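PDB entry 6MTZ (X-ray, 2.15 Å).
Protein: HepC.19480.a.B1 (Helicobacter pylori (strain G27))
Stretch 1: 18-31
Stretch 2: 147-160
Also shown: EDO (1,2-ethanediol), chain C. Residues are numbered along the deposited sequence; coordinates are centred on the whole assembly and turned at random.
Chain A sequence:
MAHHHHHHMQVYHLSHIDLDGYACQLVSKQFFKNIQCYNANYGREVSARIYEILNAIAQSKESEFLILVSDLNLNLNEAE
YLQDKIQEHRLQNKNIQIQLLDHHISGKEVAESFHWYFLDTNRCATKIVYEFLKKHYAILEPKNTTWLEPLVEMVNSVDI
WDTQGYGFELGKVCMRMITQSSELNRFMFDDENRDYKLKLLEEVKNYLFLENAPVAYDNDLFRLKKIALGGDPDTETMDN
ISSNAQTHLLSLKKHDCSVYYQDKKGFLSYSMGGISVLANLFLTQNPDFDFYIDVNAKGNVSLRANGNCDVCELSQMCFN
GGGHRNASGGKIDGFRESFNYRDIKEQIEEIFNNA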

# COMPACT_ATOMS: atom_id res chain seq x y z
N ASP A 18 5.17 2.94 -6.61
CA ASP A 18 4.71 3.18 -7.97
C ASP A 18 4.80 1.87 -8.77
O ASP A 18 4.93 0.79 -8.19
CB ASP A 18 5.50 4.33 -8.59
CG ASP A 18 6.99 4.07 -8.57
OD1 ASP A 18 7.40 2.97 -8.15
OD2 ASP A 18 7.77 4.96 -8.96
N LEU A 19 4.77 1.94 -10.10
CA LEU A 19 4.81 0.73 -10.92
C LEU A 19 6.11 -0.05 -10.69
O LEU A 19 6.09 -1.27 -10.50
CB LEU A 19 4.66 1.08 -12.40
CG LEU A 19 4.98 -0.05 -13.40
CD1 LEU A 19 3.99 -1.18 -13.27
CD2 LEU A 19 5.01 0.41 -14.85
N ASP A 20 7.26 0.64 -10.74
CA ASP A 20 8.53 -0.03 -10.46
C ASP A 20 8.49 -0.65 -9.07
O ASP A 20 8.87 -1.82 -8.87
CB ASP A 20 9.69 0.98 -10.59
CG ASP A 20 11.07 0.31 -10.72
OD1 ASP A 20 11.15 -0.92 -10.87
OD2 ASP A 20 12.10 1.03 -10.67
N GLY A 21 7.99 0.10 -8.08
CA GLY A 21 7.97 -0.40 -6.72
C GLY A 21 7.14 -1.65 -6.54
O GLY A 21 7.54 -2.58 -5.83
N TYR A 22 5.94 -1.69 -7.14
CA TYR A 22 5.10 -2.87 -6.97
C TYR A 22 5.53 -4.03 -7.87
O TYR A 22 5.39 -5.19 -7.48
CB TYR A 22 3.62 -2.54 -7.20
CG TYR A 22 2.93 -1.98 -5.99
CD1 TYR A 22 2.64 -2.78 -4.89
CD2 TYR A 22 2.57 -0.64 -5.92
CE1 TYR A 22 2.02 -2.26 -3.78
CE2 TYR A 22 1.95 -0.11 -4.80
CZ TYR A 22 1.68 -0.93 -3.74
OH TYR A 22 1.04 -0.40 -2.62
N ALA A 23 6.03 -3.74 -9.07
CA ALA A 23 6.55 -4.81 -9.93
C ALA A 23 7.69 -5.58 -9.27
O ALA A 23 7.85 -6.79 -9.51
CB ALA A 23 6.99 -4.20 -11.26
N CYS A 24 8.51 -4.91 -8.45
CA CYS A 24 9.53 -5.64 -7.69
C CYS A 24 8.90 -6.77 -6.90
O CYS A 24 9.47 -7.86 -6.78
CB CYS A 24 10.27 -4.68 -6.74
SG CYS A 24 11.34 -3.52 -7.59
N GLN A 25 7.71 -6.53 -6.34
CA GLN A 25 7.07 -7.51 -5.48
C GLN A 25 6.29 -8.56 -6.26
O GLN A 25 6.16 -9.69 -5.78
CB GLN A 25 6.16 -6.79 -4.49
CG GLN A 25 6.98 -5.96 -3.52
CD GLN A 25 6.12 -5.08 -2.64
OE1 GLN A 25 5.11 -4.54 -3.08
NE2 GLN A 25 6.54 -4.93 -1.39
N LEU A 26 5.78 -8.22 -7.45
CA LEU A 26 5.33 -9.27 -8.36
C LEU A 26 6.47 -10.22 -8.65
O LEU A 26 6.30 -11.45 -8.62
CB LEU A 26 4.80 -8.66 -9.66
CG LEU A 26 4.22 -9.63 -10.71
CD1 LEU A 26 3.19 -8.92 -11.57
CD2 LEU A 26 5.29 -10.21 -11.62
N VAL A 27 7.65 -9.67 -8.91
CA VAL A 27 8.80 -10.51 -9.25
C VAL A 27 9.17 -11.38 -8.06
O VAL A 27 9.30 -12.61 -8.19
CB VAL A 27 9.98 -9.64 -9.71
CG1 VAL A 27 11.28 -10.46 -9.69
CG2 VAL A 27 9.71 -9.08 -11.12
N SER A 28 9.31 -10.78 -6.87
CA SER A 28 9.77 -11.55 -5.72
C SER A 28 8.78 -12.63 -5.34
O SER A 28 9.20 -13.69 -4.86
CB SER A 28 10.05 -10.65 -4.52
OG SER A 28 8.86 -10.07 -4.01
N LYS A 29 7.47 -12.38 -5.51
CA LYS A 29 6.50 -13.43 -5.20
C LYS A 29 6.60 -14.61 -6.17
O LYS A 29 6.09 -15.70 -5.87
CB LYS A 29 5.07 -12.88 -5.22
CG LYS A 29 4.69 -12.12 -3.96
CD LYS A 29 3.64 -11.06 -4.22
CE LYS A 29 2.29 -11.56 -3.83
NZ LYS A 29 2.21 -11.65 -2.37
N GLN A 30 7.25 -14.43 -7.32
CA GLN A 30 7.46 -15.57 -8.20
C GLN A 30 8.56 -16.50 -7.69
O GLN A 30 8.67 -17.63 -8.18
CB GLN A 30 7.77 -15.08 -9.61
CG GLN A 30 6.57 -14.33 -10.25
CD GLN A 30 5.47 -15.28 -10.72
OE1 GLN A 30 5.74 -16.32 -11.32
NE2 GLN A 30 4.21 -14.93 -10.43
N PHE A 31 9.34 -16.08 -6.69
CA PHE A 31 10.46 -16.88 -6.22
C PHE A 31 10.29 -17.43 -4.82
O PHE A 31 10.83 -18.49 -4.53
CB PHE A 31 11.77 -16.08 -6.28
CG PHE A 31 12.25 -15.83 -7.69
CD1 PHE A 31 11.77 -14.76 -8.42
CD2 PHE A 31 13.15 -16.70 -8.29
CE1 PHE A 31 12.19 -14.54 -9.74
CE2 PHE A 31 13.56 -16.50 -9.59
CZ PHE A 31 13.09 -15.42 -10.33
N TRP A 147 6.40 -14.98 -19.81
CA TRP A 147 5.77 -13.67 -19.68
C TRP A 147 6.45 -12.79 -18.64
O TRP A 147 6.39 -11.56 -18.76
CB TRP A 147 4.28 -13.79 -19.35
CG TRP A 147 3.92 -14.47 -18.05
CD1 TRP A 147 3.53 -15.77 -17.90
CD2 TRP A 147 3.88 -13.88 -16.75
NE1 TRP A 147 3.27 -16.03 -16.57
CE2 TRP A 147 3.47 -14.89 -15.85
CE3 TRP A 147 4.15 -12.61 -16.25
CZ2 TRP A 147 3.32 -14.66 -14.49
CZ3 TRP A 147 4.01 -12.38 -14.88
CH2 TRP A 147 3.61 -13.40 -14.02
N LEU A 148 7.14 -13.38 -17.66
CA LEU A 148 7.71 -12.57 -16.59
C LEU A 148 8.86 -11.70 -17.10
O LEU A 148 8.95 -10.51 -16.76
CB LEU A 148 8.15 -13.47 -15.43
CG LEU A 148 8.77 -12.71 -14.26
CD1 LEU A 148 7.82 -11.63 -13.73
CD2 LEU A 148 9.14 -13.66 -13.15
N GLU A 149 9.75 -12.27 -17.93
CA GLU A 149 10.87 -11.46 -18.42
C GLU A 149 10.40 -10.34 -19.34
O GLU A 149 10.90 -9.22 -19.23
CB GLU A 149 11.94 -12.33 -19.09
CG GLU A 149 12.71 -13.17 -18.07
CD GLU A 149 13.83 -13.99 -18.68
OE1 GLU A 149 14.03 -13.93 -19.91
OE2 GLU A 149 14.51 -14.71 -17.92
N PRO A 150 9.44 -10.57 -20.25
CA PRO A 150 8.89 -9.43 -21.00
C PRO A 150 8.26 -8.37 -20.10
O PRO A 150 8.43 -7.17 -20.35
CB PRO A 150 7.85 -10.10 -21.90
CG PRO A 150 8.45 -11.43 -22.17
CD PRO A 150 8.98 -11.85 -20.82
N LEU A 151 7.54 -8.79 -19.07
CA LEU A 151 6.96 -7.82 -18.14
C LEU A 151 8.04 -7.00 -17.46
O LEU A 151 7.92 -5.78 -17.32
CB LEU A 151 6.07 -8.53 -17.12
CG LEU A 151 5.14 -7.68 -16.23
CD1 LEU A 151 3.97 -8.51 -15.75
CD2 LEU A 151 5.88 -7.14 -15.02
N VAL A 152 9.12 -7.66 -17.03
CA VAL A 152 10.22 -6.95 -16.40
C VAL A 152 10.81 -5.93 -17.36
O VAL A 152 11.02 -4.76 -17.01
CB VAL A 152 11.28 -7.94 -15.90
CG1 VAL A 152 12.58 -7.21 -15.56
CG2 VAL A 152 10.75 -8.69 -14.69
N GLU A 153 11.08 -6.36 -18.60
CA GLU A 153 11.69 -5.47 -19.58
C GLU A 153 10.77 -4.28 -19.89
O GLU A 153 11.24 -3.15 -20.07
CB GLU A 153 12.03 -6.26 -20.85
CG GLU A 153 12.90 -5.47 -21.84
CD GLU A 153 14.31 -5.16 -21.31
OE1 GLU A 153 14.76 -5.79 -20.32
OE2 GLU A 153 14.97 -4.27 -21.89
N MET A 154 9.46 -4.53 -19.95
CA MET A 154 8.50 -3.45 -20.17
C MET A 154 8.60 -2.40 -19.07
O MET A 154 8.71 -1.20 -19.36
CB MET A 154 7.07 -4.03 -20.21
CG MET A 154 5.97 -2.94 -20.05
SD MET A 154 4.36 -3.57 -19.49
CE MET A 154 4.59 -3.66 -17.71
N VAL A 155 8.56 -2.83 -17.81
CA VAL A 155 8.77 -1.90 -16.71
C VAL A 155 10.09 -1.16 -16.89
O VAL A 155 10.17 0.06 -16.67
CB VAL A 155 8.71 -2.62 -15.36
CG1 VAL A 155 9.12 -1.68 -14.23
CG2 VAL A 155 7.30 -3.15 -15.11
N ASN A 156 11.14 -1.87 -17.30
CA ASN A 156 12.44 -1.20 -17.45
C ASN A 156 12.35 -0.09 -18.50
O ASN A 156 12.80 1.03 -18.26
CB ASN A 156 13.54 -2.20 -17.81
CG ASN A 156 14.94 -1.61 -17.63
OD1 ASN A 156 15.40 -1.40 -16.50
ND2 ASN A 156 15.60 -1.29 -18.73
N SER A 157 11.72 -0.38 -19.65
CA SER A 157 11.71 0.59 -20.74
C SER A 157 11.00 1.88 -20.33
O SER A 157 11.45 2.97 -20.68
CB SER A 157 11.04 -0.02 -21.98
OG SER A 157 11.77 -1.11 -22.49
N VAL A 158 9.88 1.77 -19.62
CA VAL A 158 9.16 3.01 -19.31
C VAL A 158 9.83 3.72 -18.14
O VAL A 158 9.84 4.96 -18.09
CB VAL A 158 7.66 2.74 -19.05
CG1 VAL A 158 7.45 1.87 -17.83
CG2 VAL A 158 6.90 4.05 -18.89
N ASP A 159 10.42 2.97 -17.21
CA ASP A 159 11.05 3.60 -16.06
C ASP A 159 12.27 4.43 -16.47
O ASP A 159 12.49 5.51 -15.92
CB ASP A 159 11.44 2.54 -15.03
CG ASP A 159 11.99 3.14 -13.75
OD1 ASP A 159 13.23 3.32 -13.66
OD2 ASP A 159 11.18 3.46 -12.85
N ILE A 160 13.06 3.95 -17.44
CA ILE A 160 14.17 4.73 -17.95
C ILE A 160 13.79 5.59 -19.14
O ILE A 160 14.65 6.27 -19.71
CB ILE A 160 15.37 3.84 -18.34
CG1 ILE A 160 15.06 3.02 -19.60
CG2 ILE A 160 15.76 2.93 -17.19
CD1 ILE A 160 16.24 2.16 -20.06
C1 EDO C . 14.20 -9.37 -18.54
O1 EDO C . 14.45 -8.54 -19.68
C2 EDO C . 15.10 -8.96 -17.38
O2 EDO C . 16.24 -9.82 -17.28
O HOH W 1 11.85 3.63 -10.40

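Two helices distant in sequence can be held side by side almost entirely by the fit of their apolar side chains, and the packing of helix 19-29 against helix 147-159 is a compact example. The helices run nearly antiparallel, with 163° between their N-to-C directions and a closest axial approach of 10.4 Å. Together they bury 549 Å² against each other, yet no direct hydrogen bond crosses between them. The largest contributions come from Leu148 and Val155, two turns apart on the second helix, and from Leu26 on the first.

Leu148 points toward the first helix and meets three residues. Its CD1 lies 3.6 Å from Leu26 CD2 and 4.1 Å from Val27 CG2, while its CD2 approaches Gln30 CG at 3.9 Å. The two methyls thus reach different neighbours, and the aliphatic part of Gln30 extends the apolar surface by one turn.

Leu26 answers from the other side. Besides Leu148, its CD2 touches the edge of the Trp147 ring, 4.1 Å from CZ3 and near the ring plane, and its CD1 lies 4.3 Å from Leu151 CD1. A single leucine therefore bridges residues on successive turns of the opposing helix. Next to it, Val27 points sideways, but its CG2 still comes within 3.7 Å of Val152 CG2.

Toward the start of the first helix, Val155 takes over. Its CG2 sits between turns, 4.2 Å from Leu19 CG and 4.0 Å from Ala23 CB. The small side chain of Ala23 points directly at the second helix and makes its contact through CB alone. The backbones come close here, with the CA atoms of Asp20 and Val155 6.5 Å apart, against 7.7 Å for those of Val27 and Leu148. Leu19 CD2 also reaches Val158 CG1, at 4.1 Å.

The apolar pattern breaks at Asp20 and Asp159. Asp20 OD2 and Asp159 OD2 are 3.4 Å apart, two acceptors of like charge that cannot bond to each other as carboxylates. A water lies 2.6 Å from Asp20 OD2 and 2.5 Å from Asp159 OD2, well placed to mediate between them, and Asp20 has further hydrogen-bonding partners elsewhere in the structure.

The first helix is also secured at its start. Asp18, at the N-cap position, accepts a capping bond through OD1 from Gly21 N at 2.9 Å, satisfying an amide that has no carbonyl of a preceding turn to bond. The general lesson is that spaced apolar side chains supply the fit, while the charged pair at Asp20 and Asp159 lies at one end of the contact, with a water between the two carboxylates.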